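Local coordinates for myosin-I heavy chain (Dictyostelium discoideum, PDB 5EJY), which is an actin-based motor with ATPase activity that acts in the early steps of phagocytosis and in adhesion, seen here as its first MyTH4-FERM tail module, at residues Glu61-Val66 with Ile110-Ser115; Phe90-Gly95 with Ser134-Thr139; Lys164-Ala169 with Lys196-Ile201. All blocks are in the same frame, centred on the assembly; numbering follows the deposited sequence.

Interaction 1: residues Glu61-Val66 with Ile110-Ser115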
ATOM      1  N   GLU A  61     -31.506   6.970   5.382  1.00 28.74           N
ATOM      2  CA  GLU A  61     -31.171   5.749   4.647  1.00 28.46           C
ATOM      3  C   GLU A  61     -30.079   4.948   5.362  1.00 29.11           C
ATOM      4  O   GLU A  61     -30.107   3.717   5.393  1.00 27.79           O
ATOM      5  CB  GLU A  61     -30.692   6.086   3.226  1.00 29.98           C
ATOM      6  CG  GLU A  61     -31.747   6.723   2.349  1.00 35.23           C
ATOM      7  CD  GLU A  61     -31.198   7.156   0.996  1.00 45.50           C
ATOM      8  OE1 GLU A  61     -29.956   7.188   0.824  1.00 42.57           O
ATOM      9  OE2 GLU A  61     -32.012   7.465   0.102  1.00 48.22           O
ATOM     10  N   ILE A  62     -29.100   5.656   5.910  1.00 26.94           N
ATOM     11  CA  ILE A  62     -28.025   5.007   6.651  1.00 28.02           C
ATOM     12  C   ILE A  62     -28.612   4.192   7.809  1.00 27.34           C
ATOM     13  O   ILE A  62     -28.213   3.055   8.060  1.00 27.16           O
ATOM     14  CB  ILE A  62     -27.001   6.049   7.163  1.00 26.36           C
ATOM     15  CG1 ILE A  62     -26.103   6.496   6.001  1.00 26.17           C
ATOM     16  CG2 ILE A  62     -26.192   5.476   8.350  1.00 22.44           C
ATOM     17  CD1 ILE A  62     -25.233   7.724   6.269  1.00 22.71           C
ATOM     18  N   PHE A  63     -29.582   4.769   8.503  1.00 28.35           N
ATOM     19  CA  PHE A  63     -30.186   4.059   9.621  1.00 27.61           C
ATOM     20  C   PHE A  63     -30.856   2.778   9.157  1.00 26.19           C
ATOM     21  O   PHE A  63     -30.724   1.735   9.789  1.00 32.48           O
ATOM     22  CB  PHE A  63     -31.167   4.936  10.398  1.00 25.26           C
ATOM     23  CG  PHE A  63     -31.569   4.336  11.723  1.00 27.49           C
ATOM     24  CD1 PHE A  63     -30.750   4.463  12.830  1.00 24.63           C
ATOM     25  CD2 PHE A  63     -32.741   3.608  11.843  1.00 30.83           C
ATOM     26  CE1 PHE A  63     -31.116   3.896  14.058  1.00 30.29           C
ATOM     27  CE2 PHE A  63     -33.113   3.045  13.059  1.00 32.47           C
ATOM     28  CZ  PHE A  63     -32.300   3.183  14.160  1.00 28.99           C
ATOM     29  N   SER A  64     -31.563   2.842   8.039  1.00 29.18           N
ATOM     30  CA  SER A  64     -32.120   1.628   7.445  1.00 31.65           C
ATOM     31  C   SER A  64     -31.038   0.589   7.136  1.00 35.32           C
ATOM     32  O   SER A  64     -31.260  -0.610   7.329  1.00 33.24           O
ATOM     33  CB  SER A  64     -32.929   1.950   6.187  1.00 34.26           C
ATOM     34  OG  SER A  64     -33.943   2.893   6.486  1.00 43.87           O
ATOM     35  N   LYS A  65     -29.875   1.037   6.663  1.00 29.10           N
ATOM     36  CA  LYS A  65     -28.769   0.111   6.404  1.00 31.45           C
ATOM     37  C   LYS A  65     -28.226  -0.511   7.695  1.00 29.19           C
ATOM     38  O   LYS A  65     -27.881  -1.695   7.726  1.00 29.49           O
ATOM     39  CB  LYS A  65     -27.624   0.789   5.638  1.00 28.68           C
ATOM     40  CG  LYS A  65     -28.014   1.440   4.324  1.00 33.25           C
ATOM     41  CD  LYS A  65     -28.605   0.458   3.329  1.00 38.77           C
ATOM     42  CE  LYS A  65     -28.817   1.145   1.978  1.00 42.17           C
ATOM     43  NZ  LYS A  65     -29.703   0.367   1.071  1.00 46.11           N
ATOM     44  N   VAL A  66     -28.136   0.295   8.750  1.00 28.76           N
ATOM     45  CA  VAL A  66     -27.761  -0.209  10.071  1.00 28.61           C
ATOM     46  C   VAL A  66     -28.726  -1.315  10.515  1.00 31.98           C
ATOM     47  O   VAL A  66     -28.310  -2.419  10.869  1.00 28.78           O
ATOM     48  CB  VAL A  66     -27.745   0.925  11.129  1.00 26.92           C
ATOM     49  CG1 VAL A  66     -27.527   0.357  12.540  1.00 27.82           C
ATOM     50  CG2 VAL A  66     -26.672   1.978  10.792  1.00 23.52           C
ATOM     51  N   ILE A 110     -24.038   4.456  18.518  1.00 25.76           N
ATOM     52  CA  ILE A 110     -24.138   4.593  19.972  1.00 24.31           C
ATOM     53  C   ILE A 110     -25.564   4.280  20.397  1.00 27.89           C
ATOM     54  O   ILE A 110     -25.797   3.458  21.289  1.00 25.11           O
ATOM     55  CB  ILE A 110     -23.768   6.008  20.423  1.00 23.33           C
ATOM     56  CG1 ILE A 110     -22.292   6.279  20.123  1.00 23.95           C
ATOM     57  CG2 ILE A 110     -24.065   6.199  21.928  1.00 28.37           C
ATOM     58  CD1 ILE A 110     -21.913   7.742  20.154  1.00 23.34           C
ATOM     59  N   LYS A 111     -26.514   4.927  19.729  1.00 24.26           N
ATOM     60  CA  LYS A 111     -27.942   4.726  19.985  1.00 29.23           C
ATOM     61  C   LYS A 111     -28.355   3.254  19.917  1.00 30.74           C
ATOM     62  O   LYS A 111     -28.983   2.731  20.846  1.00 27.95           O
ATOM     63  CB  LYS A 111     -28.772   5.565  18.994  1.00 27.84           C
ATOM     64  CG  LYS A 111     -30.229   5.144  18.851  1.00 29.47           C
ATOM     65  CD  LYS A 111     -30.947   5.977  17.770  1.00 26.07           C
ATOM     66  CE  LYS A 111     -32.324   5.400  17.465  1.00 32.10           C
ATOM     67  NZ  LYS A 111     -33.228   5.528  18.659  1.00 34.18           N
ATOM     68  N   GLN A 112     -28.010   2.584  18.821  1.00 26.15           N
ATOM     69  CA  GLN A 112     -28.468   1.214  18.618  1.00 27.63           C
ATOM     70  C   GLN A 112     -27.776   0.209  19.534  1.00 28.77           C
ATOM     71  O   GLN A 112     -28.210  -0.940  19.634  1.00 27.77           O
ATOM     72  CB  GLN A 112     -28.304   0.779  17.159  1.00 28.05           C
ATOM     73  CG  GLN A 112     -29.284   1.452  16.195  1.00 30.34           C
ATOM     74  CD  GLN A 112     -30.742   1.148  16.532  1.00 28.95           C
ATOM     75  OE1 GLN A 112     -31.361   1.836  17.340  1.00 27.29           O
ATOM     76  NE2 GLN A 112     -31.290   0.119  15.904  1.00 28.18           N
ATOM     77  N   SER A 113     -26.691   0.628  20.175  1.00 25.22           N
ATOM     78  CA  SER A 113     -26.012  -0.246  21.125  1.00 29.04           C
ATOM     79  C   SER A 113     -26.367   0.132  22.571  1.00 27.25           C
ATOM     80  O   SER A 113     -25.770  -0.383  23.515  1.00 32.69           O
ATOM     81  CB  SER A 113     -24.492  -0.217  20.918  1.00 24.59           C
ATOM     82  OG  SER A 113     -23.964   1.073  21.192  1.00 26.15           O
ATOM     83  N   THR A 114     -27.324   1.046  22.731  1.00 28.77           N
ATOM     84  CA  THR A 114     -27.767   1.481  24.058  1.00 31.79           C
ATOM     85  C   THR A 114     -29.076   0.793  24.424  1.00 33.05           C
ATOM     86  O   THR A 114     -30.050   0.883  23.682  1.00 28.15           O
ATOM     87  CB  THR A 114     -27.958   3.004  24.116  1.00 35.51           C
ATOM     88  OG1 THR A 114     -26.682   3.644  23.999  1.00 31.38           O
ATOM     89  CG2 THR A 114     -28.615   3.427  25.445  1.00 30.29           C
ATOM     90  N   SER A 115     -29.087   0.096  25.561  1.00 35.34           N
ATOM     91  CA  SER A 115     -30.263  -0.656  25.999  1.00 32.43           C
ATOM     92  C   SER A 115     -30.765  -1.582  24.922  1.00 35.23           C
ATOM     93  O   SER A 115     -31.965  -1.662  24.681  1.00 38.81           O
ATOM     94  CB  SER A 115     -31.388   0.283  26.411  1.00 33.82           C
ATOM     95  OG  SER A 115     -31.027   0.974  27.587  1.00 35.88           O
TER

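Interaction 2: residues Phe90-Gly95 with Ser134-Thr139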
ATOM      1  N   PHE A  90     -22.217   0.957   1.984  1.00 26.71           N
ATOM      2  CA  PHE A  90     -23.002   2.163   1.785  1.00 27.23           C
ATOM      3  C   PHE A  90     -22.704   3.190   2.886  1.00 24.44           C
ATOM      4  O   PHE A  90     -22.375   4.353   2.616  1.00 24.55           O
ATOM      5  CB  PHE A  90     -24.493   1.820   1.755  1.00 31.88           C
ATOM      6  CG  PHE A  90     -25.378   3.014   1.555  1.00 33.05           C
ATOM      7  CD1 PHE A  90     -25.742   3.416   0.283  1.00 41.06           C
ATOM      8  CD2 PHE A  90     -25.845   3.735   2.639  1.00 31.92           C
ATOM      9  CE1 PHE A  90     -26.558   4.519   0.093  1.00 44.13           C
ATOM     10  CE2 PHE A  90     -26.657   4.845   2.458  1.00 31.98           C
ATOM     11  CZ  PHE A  90     -27.020   5.232   1.188  1.00 40.47           C
ATOM     12  N   ILE A  91     -22.832   2.743   4.128  1.00 25.30           N
ATOM     13  CA  ILE A  91     -22.563   3.578   5.292  1.00 24.95           C
ATOM     14  C   ILE A  91     -21.171   4.210   5.269  1.00 22.53           C
ATOM     15  O   ILE A  91     -21.032   5.420   5.441  1.00 22.15           O
ATOM     16  CB  ILE A  91     -22.718   2.764   6.594  1.00 20.73           C
ATOM     17  CG1 ILE A  91     -24.161   2.270   6.728  1.00 24.82           C
ATOM     18  CG2 ILE A  91     -22.338   3.614   7.807  1.00 25.72           C
ATOM     19  CD1 ILE A  91     -24.381   1.341   7.871  1.00 27.87           C
ATOM     20  N   LEU A  92     -20.147   3.381   5.071  1.00 21.56           N
ATOM     21  CA  LEU A  92     -18.766   3.839   5.139  1.00 21.16           C
ATOM     22  C   LEU A  92     -18.398   4.735   3.960  1.00 20.77           C
ATOM     23  O   LEU A  92     -17.586   5.646   4.100  1.00 20.86           O
ATOM     24  CB  LEU A  92     -17.809   2.648   5.201  1.00 20.01           C
ATOM     25  CG  LEU A  92     -17.977   1.720   6.394  1.00 20.99           C
ATOM     26  CD1 LEU A  92     -16.904   0.618   6.331  1.00 19.99           C
ATOM     27  CD2 LEU A  92     -17.899   2.515   7.686  1.00 21.27           C
ATOM     28  N   THR A  93     -18.985   4.472   2.798  1.00 20.53           N
ATOM     29  CA  THR A  93     -18.706   5.306   1.625  1.00 22.31           C
ATOM     30  C   THR A  93     -19.251   6.707   1.857  1.00 22.86           C
ATOM     31  O   THR A  93     -18.575   7.707   1.589  1.00 22.78           O
ATOM     32  CB  THR A  93     -19.313   4.709   0.333  1.00 26.26           C
ATOM     33  OG1 THR A  93     -18.830   3.368   0.158  1.00 30.88           O
ATOM     34  CG2 THR A  93     -18.904   5.528  -0.886  1.00 28.02           C
ATOM     35  N   LYS A  94     -20.464   6.795   2.398  1.00 21.74           N
ATOM     36  CA  LYS A  94     -21.034   8.117   2.652  1.00 22.97           C
ATOM     37  C   LYS A  94     -20.215   8.861   3.715  1.00 21.02           C
ATOM     38  O   LYS A  94     -19.866  10.027   3.544  1.00 22.50           O
ATOM     39  CB  LYS A  94     -22.506   8.009   3.063  1.00 26.45           C
ATOM     40  CG  LYS A  94     -23.441   7.539   1.944  1.00 27.98           C
ATOM     41  CD  LYS A  94     -23.691   8.632   0.906  1.00 31.93           C
ATOM     42  CE  LYS A  94     -24.543   8.102  -0.251  1.00 35.52           C
ATOM     43  NZ  LYS A  94     -24.801   9.160  -1.265  1.00 50.76           N
ATOM     44  N   GLY A  95     -19.891   8.179   4.809  1.00 23.11           N
ATOM     45  CA  GLY A  95     -19.183   8.832   5.905  1.00 20.95           C
ATOM     46  C   GLY A  95     -17.754   9.225   5.567  1.00 21.50           C
ATOM     47  O   GLY A  95     -17.265  10.279   5.999  1.00 21.36           O
ATOM     48  N   SER A 134     -12.513   1.865  11.913  1.00 18.13           N
ATOM     49  CA  SER A 134     -11.439   1.449  11.005  1.00 18.92           C
ATOM     50  C   SER A 134     -11.407   2.263   9.709  1.00 21.03           C
ATOM     51  O   SER A 134     -10.519   2.061   8.872  1.00 18.69           O
ATOM     52  CB  SER A 134     -11.592  -0.037  10.665  1.00 20.89           C
ATOM     53  OG  SER A 134     -11.601  -0.837  11.852  1.00 19.92           O
ATOM     54  N   THR A 135     -12.377   3.160   9.543  1.00 18.50           N
ATOM     55  CA  THR A 135     -12.529   3.924   8.300  1.00 19.17           C
ATOM     56  C   THR A 135     -12.359   5.444   8.472  1.00 21.38           C
ATOM     57  O   THR A 135     -11.659   6.088   7.686  1.00 20.23           O
ATOM     58  CB  THR A 135     -13.880   3.603   7.593  1.00 17.11           C
ATOM     59  OG1 THR A 135     -14.079   2.180   7.556  1.00 18.76           O
ATOM     60  CG2 THR A 135     -13.889   4.171   6.135  1.00 18.26           C
ATOM     61  N   PHE A 136     -13.014   6.022   9.480  1.00 18.32           N
ATOM     62  CA  PHE A 136     -12.882   7.451   9.775  1.00 16.92           C
ATOM     63  C   PHE A 136     -13.294   7.699  11.228  1.00 17.45           C
ATOM     64  O   PHE A 136     -14.098   6.945  11.790  1.00 19.69           O
ATOM     65  CB  PHE A 136     -13.766   8.316   8.843  1.00 18.61           C
ATOM     66  CG  PHE A 136     -15.196   7.874   8.803  1.00 19.39           C
ATOM     67  CD1 PHE A 136     -16.078   8.224   9.824  1.00 16.91           C
ATOM     68  CD2 PHE A 136     -15.652   7.056   7.777  1.00 21.20           C
ATOM     69  CE1 PHE A 136     -17.391   7.779   9.815  1.00 17.55           C
ATOM     70  CE2 PHE A 136     -16.967   6.609   7.753  1.00 20.54           C
ATOM     71  CZ  PHE A 136     -17.838   6.972   8.781  1.00 21.62           C
ATOM     72  N   PRO A 137     -12.743   8.749  11.838  1.00 18.26           N
ATOM     73  CA  PRO A 137     -13.084   9.008  13.232  1.00 22.46           C
ATOM     74  C   PRO A 137     -14.268   9.963  13.356  1.00 20.38           C
ATOM     75  O   PRO A 137     -14.673  10.604  12.381  1.00 20.15           O
ATOM     76  CB  PRO A 137     -11.812   9.653  13.771  1.00 21.42           C
ATOM     77  CG  PRO A 137     -11.319  10.469  12.581  1.00 23.60           C
ATOM     78  CD  PRO A 137     -11.709   9.679  11.341  1.00 20.13           C
ATOM     79  N   PRO A 138     -14.854  10.041  14.564  1.00 21.67           N
ATOM     80  CA  PRO A 138     -15.824  11.108  14.818  1.00 20.10           C
ATOM     81  C   PRO A 138     -15.107  12.441  14.677  1.00 21.31           C
ATOM     82  O   PRO A 138     -13.885  12.479  14.816  1.00 23.83           O
ATOM     83  CB  PRO A 138     -16.213  10.890  16.299  1.00 18.04           C
ATOM     84  CG  PRO A 138     -15.832   9.436  16.598  1.00 22.14           C
ATOM     85  CD  PRO A 138     -14.604   9.195  15.742  1.00 20.19           C
ATOM     86  N   THR A 139     -15.840  13.517  14.420  1.00 23.82           N
ATOM     87  CA  THR A 139     -15.233  14.836  14.387  1.00 24.87           C
ATOM     88  C   THR A 139     -14.851  15.249  15.806  1.00 26.57           C
ATOM     89  O   THR A 139     -15.249  14.609  16.772  1.00 26.37           O
ATOM     90  CB  THR A 139     -16.160  15.911  13.773  1.00 28.09           C
ATOM     91  OG1 THR A 139     -17.125  16.336  14.740  1.00 27.09           O
ATOM     92  CG2 THR A 139     -16.871  15.396  12.520  1.00 27.24           C
TER

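Interaction 3: residues Lys164-Ala169 with Lys196-Ile201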
ATOM      1  N   LYS A 164     -16.908  -6.845  23.966  1.00 28.92           N
ATOM      2  CA  LYS A 164     -15.738  -6.249  24.603  1.00 27.05           C
ATOM      3  C   LYS A 164     -14.505  -6.287  23.688  1.00 26.32           C
ATOM      4  O   LYS A 164     -13.693  -5.367  23.706  1.00 27.26           O
ATOM      5  CB  LYS A 164     -15.408  -6.922  25.932  1.00 31.68           C
ATOM      6  CG  LYS A 164     -14.391  -6.138  26.745  1.00 36.41           C
ATOM      7  CD  LYS A 164     -14.276  -6.657  28.168  1.00 47.73           C
ATOM      8  CE  LYS A 164     -15.536  -6.368  28.979  1.00 46.69           C
ATOM      9  NZ  LYS A 164     -15.533  -5.002  29.567  1.00 50.42           N
ATOM     10  N   ASP A 165     -14.363  -7.359  22.924  1.00 25.07           N
ATOM     11  CA  ASP A 165     -13.237  -7.482  21.999  1.00 28.70           C
ATOM     12  C   ASP A 165     -13.386  -6.428  20.902  1.00 25.48           C
ATOM     13  O   ASP A 165     -12.415  -5.780  20.518  1.00 24.35           O
ATOM     14  CB  ASP A 165     -13.204  -8.864  21.350  1.00 27.83           C
ATOM     15  CG  ASP A 165     -12.693  -9.957  22.291  1.00 32.84           C
ATOM     16  OD1 ASP A 165     -11.985  -9.646  23.271  1.00 33.05           O
ATOM     17  OD2 ASP A 165     -12.991 -11.132  22.019  1.00 35.22           O
ATOM     18  N   SER A 166     -14.607  -6.267  20.411  1.00 25.49           N
ATOM     19  CA  SER A 166     -14.893  -5.241  19.396  1.00 26.32           C
ATOM     20  C   SER A 166     -14.640  -3.839  19.919  1.00 24.30           C
ATOM     21  O   SER A 166     -14.061  -3.007  19.228  1.00 27.20           O
ATOM     22  CB  SER A 166     -16.325  -5.360  18.895  1.00 24.31           C
ATOM     23  OG  SER A 166     -16.478  -6.523  18.107  1.00 27.27           O
ATOM     24  N   ALA A 167     -15.051  -3.575  21.157  1.00 26.18           N
ATOM     25  CA  ALA A 167     -14.852  -2.255  21.735  1.00 22.78           C
ATOM     26  C   ALA A 167     -13.375  -1.965  21.945  1.00 24.06           C
ATOM     27  O   ALA A 167     -12.908  -0.870  21.651  1.00 22.96           O
ATOM     28  CB  ALA A 167     -15.638  -2.096  23.051  1.00 26.11           C
ATOM     29  N   GLN A 168     -12.635  -2.940  22.464  1.00 24.75           N
ATOM     30  CA  GLN A 168     -11.203  -2.740  22.629  1.00 21.68           C
ATOM     31  C   GLN A 168     -10.498  -2.529  21.280  1.00 19.59           C
ATOM     32  O   GLN A 168      -9.632  -1.679  21.170  1.00 21.51           O
ATOM     33  CB  GLN A 168     -10.556  -3.921  23.356  1.00 23.52           C
ATOM     34  CG  GLN A 168     -10.961  -4.016  24.817  1.00 30.10           C
ATOM     35  CD  GLN A 168     -10.100  -5.010  25.576  1.00 42.20           C
ATOM     36  OE1 GLN A 168     -10.205  -6.221  25.370  1.00 41.55           O
ATOM     37  NE2 GLN A 168      -9.224  -4.500  26.438  1.00 43.17           N
ATOM     38  N   ALA A 169     -10.861  -3.320  20.282  1.00 22.69           N
ATOM     39  CA  ALA A 169     -10.229  -3.194  18.956  1.00 23.10           C
ATOM     40  C   ALA A 169     -10.608  -1.875  18.275  1.00 22.78           C
ATOM     41  O   ALA A 169      -9.819  -1.310  17.500  1.00 23.92           O
ATOM     42  CB  ALA A 169     -10.592  -4.375  18.084  1.00 25.46           C
ATOM     43  N   LYS A 196     -14.393  -7.652  11.437  1.00 23.98           N
ATOM     44  CA  LYS A 196     -15.565  -8.258  12.071  1.00 28.02           C
ATOM     45  C   LYS A 196     -15.127  -9.238  13.143  1.00 28.87           C
ATOM     46  O   LYS A 196     -15.639  -9.209  14.271  1.00 26.37           O
ATOM     47  CB  LYS A 196     -16.453  -8.961  11.031  1.00 28.43           C
ATOM     48  CG  LYS A 196     -17.642  -9.744  11.621  1.00 32.96           C
ATOM     49  CD  LYS A 196     -18.667 -10.124  10.550  1.00 35.15           C
ATOM     50  CE  LYS A 196     -19.354 -11.454  10.836  1.00 40.82           C
ATOM     51  NZ  LYS A 196     -19.609 -11.716  12.285  1.00 43.10           N
ATOM     52  N   GLU A 197     -14.162 -10.091  12.798  1.00 28.40           N
ATOM     53  CA  GLU A 197     -13.698 -11.133  13.714  1.00 31.15           C
ATOM     54  C   GLU A 197     -12.569 -10.684  14.627  1.00 31.60           C
ATOM     55  O   GLU A 197     -11.953 -11.510  15.298  1.00 30.63           O
ATOM     56  CB  GLU A 197     -13.249 -12.377  12.950  1.00 33.69           C
ATOM     57  CG  GLU A 197     -14.234 -12.888  11.919  1.00 41.66           C
ATOM     58  CD  GLU A 197     -13.805 -14.233  11.345  1.00 59.18           C
ATOM     59  OE1 GLU A 197     -13.944 -14.440  10.118  1.00 58.97           O
ATOM     60  OE2 GLU A 197     -13.320 -15.085  12.124  1.00 59.15           O
ATOM     61  N   ASN A 198     -12.298  -9.385  14.659  1.00 25.81           N
ATOM     62  CA  ASN A 198     -11.292  -8.841  15.561  1.00 24.13           C
ATOM     63  C   ASN A 198      -9.910  -9.478  15.373  1.00 30.65           C
ATOM     64  O   ASN A 198      -9.219  -9.792  16.346  1.00 29.76           O
ATOM     65  CB  ASN A 198     -11.758  -8.974  17.025  1.00 29.18           C
ATOM     66  CG  ASN A 198     -12.945  -8.061  17.344  1.00 32.50           C
ATOM     67  OD1 ASN A 198     -12.919  -6.873  17.035  1.00 26.03           O
ATOM     68  ND2 ASN A 198     -13.996  -8.621  17.941  1.00 23.79           N
ATOM     69  N   ARG A 199      -9.513  -9.676  14.121  1.00 25.83           N
ATOM     70  CA  ARG A 199      -8.190 -10.214  13.827  1.00 27.47           C
ATOM     71  C   ARG A 199      -7.461  -9.332  12.807  1.00 25.76           C
ATOM     72  O   ARG A 199      -8.073  -8.465  12.206  1.00 22.79           O
ATOM     73  CB  ARG A 199      -8.296 -11.642  13.316  1.00 31.62           C
ATOM     74  CG  ARG A 199      -9.002 -11.768  11.987  1.00 35.80           C
ATOM     75  CD  ARG A 199      -8.857 -13.179  11.440  1.00 44.23           C
ATOM     76  NE  ARG A 199      -9.143 -13.229  10.007  1.00 51.01           N
ATOM     77  CZ  ARG A 199     -10.319 -13.577   9.500  1.00 52.37           C
ATOM     78  NH1 ARG A 199     -11.309 -13.912  10.316  1.00 53.01           N
ATOM     79  NH2 ARG A 199     -10.506 -13.592   8.186  1.00 48.94           N
ATOM     80  N   PRO A 200      -6.150  -9.549  12.636  1.00 27.94           N
ATOM     81  CA  PRO A 200      -5.347  -8.829  11.637  1.00 26.17           C
ATOM     82  C   PRO A 200      -5.719  -9.215  10.216  1.00 27.41           C
ATOM     83  O   PRO A 200      -6.293 -10.283   9.999  1.00 26.77           O
ATOM     84  CB  PRO A 200      -3.915  -9.299  11.930  1.00 26.72           C
ATOM     85  CG  PRO A 200      -3.959  -9.849  13.332  1.00 31.29           C
ATOM     86  CD  PRO A 200      -5.322 -10.438  13.471  1.00 30.49           C
ATOM     87  N   ILE A 201      -5.414  -8.346   9.254  1.00 21.09           N
ATOM     88  CA  ILE A 201      -5.533  -8.700   7.854  1.00 23.25           C
ATOM     89  C   ILE A 201      -4.213  -9.369   7.488  1.00 23.70           C
ATOM     90  O   ILE A 201      -3.151  -8.856   7.837  1.00 22.99           O
ATOM     91  CB  ILE A 201      -5.740  -7.447   6.956  1.00 21.62           C
ATOM     92  CG1 ILE A 201      -7.097  -6.793   7.240  1.00 24.17           C
ATOM     93  CG2 ILE A 201      -5.677  -7.825   5.493  1.00 23.74           C
ATOM     94  CD1 ILE A 201      -7.127  -5.932   8.495  1.00 24.29           C
TER
HETATM   95  O   HOH W   1     -15.751  -6.319  15.390  1.00 26.09           O

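Interaction 1: residues Glu61-Val66 with Ile110-Ser115
The ring of F63 reaches across from one helix of the MyTH4 domain and runs its far end into the side chains of K111 and Q112. Its CG stands anti to the backbone N (chi1 -167°), which carries CE1 and CZ to the second helix although the CB itself does not point there. CZ lies 3.5 Å from Q112 CD, and CE1 is 3.9 Å from K111 CE. Q112 comes from the opposite direction and folds back on itself at chi2 (-61°), so that its amide meets the ring obliquely, the two planes 62° apart. The polar ends of both residues have their partners away from the phenylalanine: Q112 NE2 bonds to the carbonyl of Q39, and K111 NZ to S37 O and Q39 OE1. Those bonds probably help fix the two side chains, and F63 packs on K111 CE and on Q112 CG and its amide. V66, one turn further on, adds a looser touch, its CG1 4.2 Å from Q112 CG. Near the end of helix 102-112, I110 O accepts T114 OG1 at 2.9 Å and S113 N, from opposite faces of its carbonyl plane. The contact joins helix 53-70 to the C-terminal end of helix 102-112; Q108 also touches F63 and V66, I43 packs on F63, and V66 reaches I91 of helix 81-97 and L128 of helix 119-133.

Interaction 2: residues Phe90-Gly95 with Ser134-Thr139
This is a buried, largely apolar helix-to-loop contact in the helical MyTH4 domain, where the loop after helix 119-133 lays T135 and F136 against helix 81-97. No hydrogen bond crosses it. F136 is the main wedge: it settles on the helix at G95, where the absence of a side chain lets the ring come down on the backbone itself. T135 meets L92 instead, its OG1 3.5 Å from L92 CD1, the two side chains passing at an angle. That hydroxyl is not spent on the leucine, since it bonds to F131 O in the last turn of helix 119-133. Helix 102-112 flanks the same ring through R102 and I105, and its Y106 OH bonds to F136 O, so the phenylalanine is held at both its backbone and its side chain. L92 also borders the aromatic group: CD2 is 4.2 Å from F136 CE2, while L92 O lies at the ring's edge, near its plane. With chi1 at 52°, F136 CG sits between its own backbone N and carbonyl carbon, and the ring presents one face to the helix, G95 C standing 3.5 Å above the plane and offset toward the rim beside CE2.

Interaction 3: residues Lys164-Ala169 with Lys196-Ile201
N198 carries most of this contact, pushing its amide between D165, S166 and A169 on one side of helix 161-180. It stands just beyond helix 189-196, where its positive phi makes it the C-prime residue of a Schellman motif: R199 N bonds back to S194 O and N198 N to I195 O. That turn aims the CB at the neighbouring helix, and CG, anti to the carbonyl carbon (chi1 -69°), continues the reach. ND2 gives a fairly straight hydrogen bond to S166 OG, 3.3 Å long with an angle of 164° at the proton, and the serine oxygen lies only 7° out of the amide plane. D165 CB stands over the face of the amide, 3.5 Å from ND2. The carboxylate faces other company, OD2 forming a salt bridge with K161. At the opposite end of the amide, OD1 rests on the helix surface, 3.5 Å from S166 CA and 3.6 Å from the methyl of A169. S166 OG also bonds to S162 O within its own helix. A water 2.8 Å from S166 OG also lies 3.1 Å from K196 O, to which it probably donates, making a second, bridged link to the end of helix 189-196. H130 of helix 119-133 touches both A169 and N198. The chain then runs into strand 201-207, the first strand of the ubiquitin-like part of the FERM domain. One long direct bond plus a water-mediated link is consistent with a modest, partly hydrated contact where the chain leaves the MyTH4 helices.

Overall arrangement
From the N terminus the chain enters the MyTH4 helices, and interaction 1 closes the first loop when helix 102-112 returns to helix 53-70. Interaction 2 opens inside that loop, on helix 81-97, and closes beyond it, in the loop after helix 119-133, so the two cross. They also touch: F90 packs on E61 and K65, and V66 on I91, which joins helix 53-70 to helix 81-97, while interaction 1 brings in helix 102-112. Interaction 3 follows in series, closing a separate loop from helix 161-180 to the linker before strand 201-207. Its nearest atoms stay about 6 Å from interaction 2, and it ties the MyTH4 bundle to the start of the FERM domain.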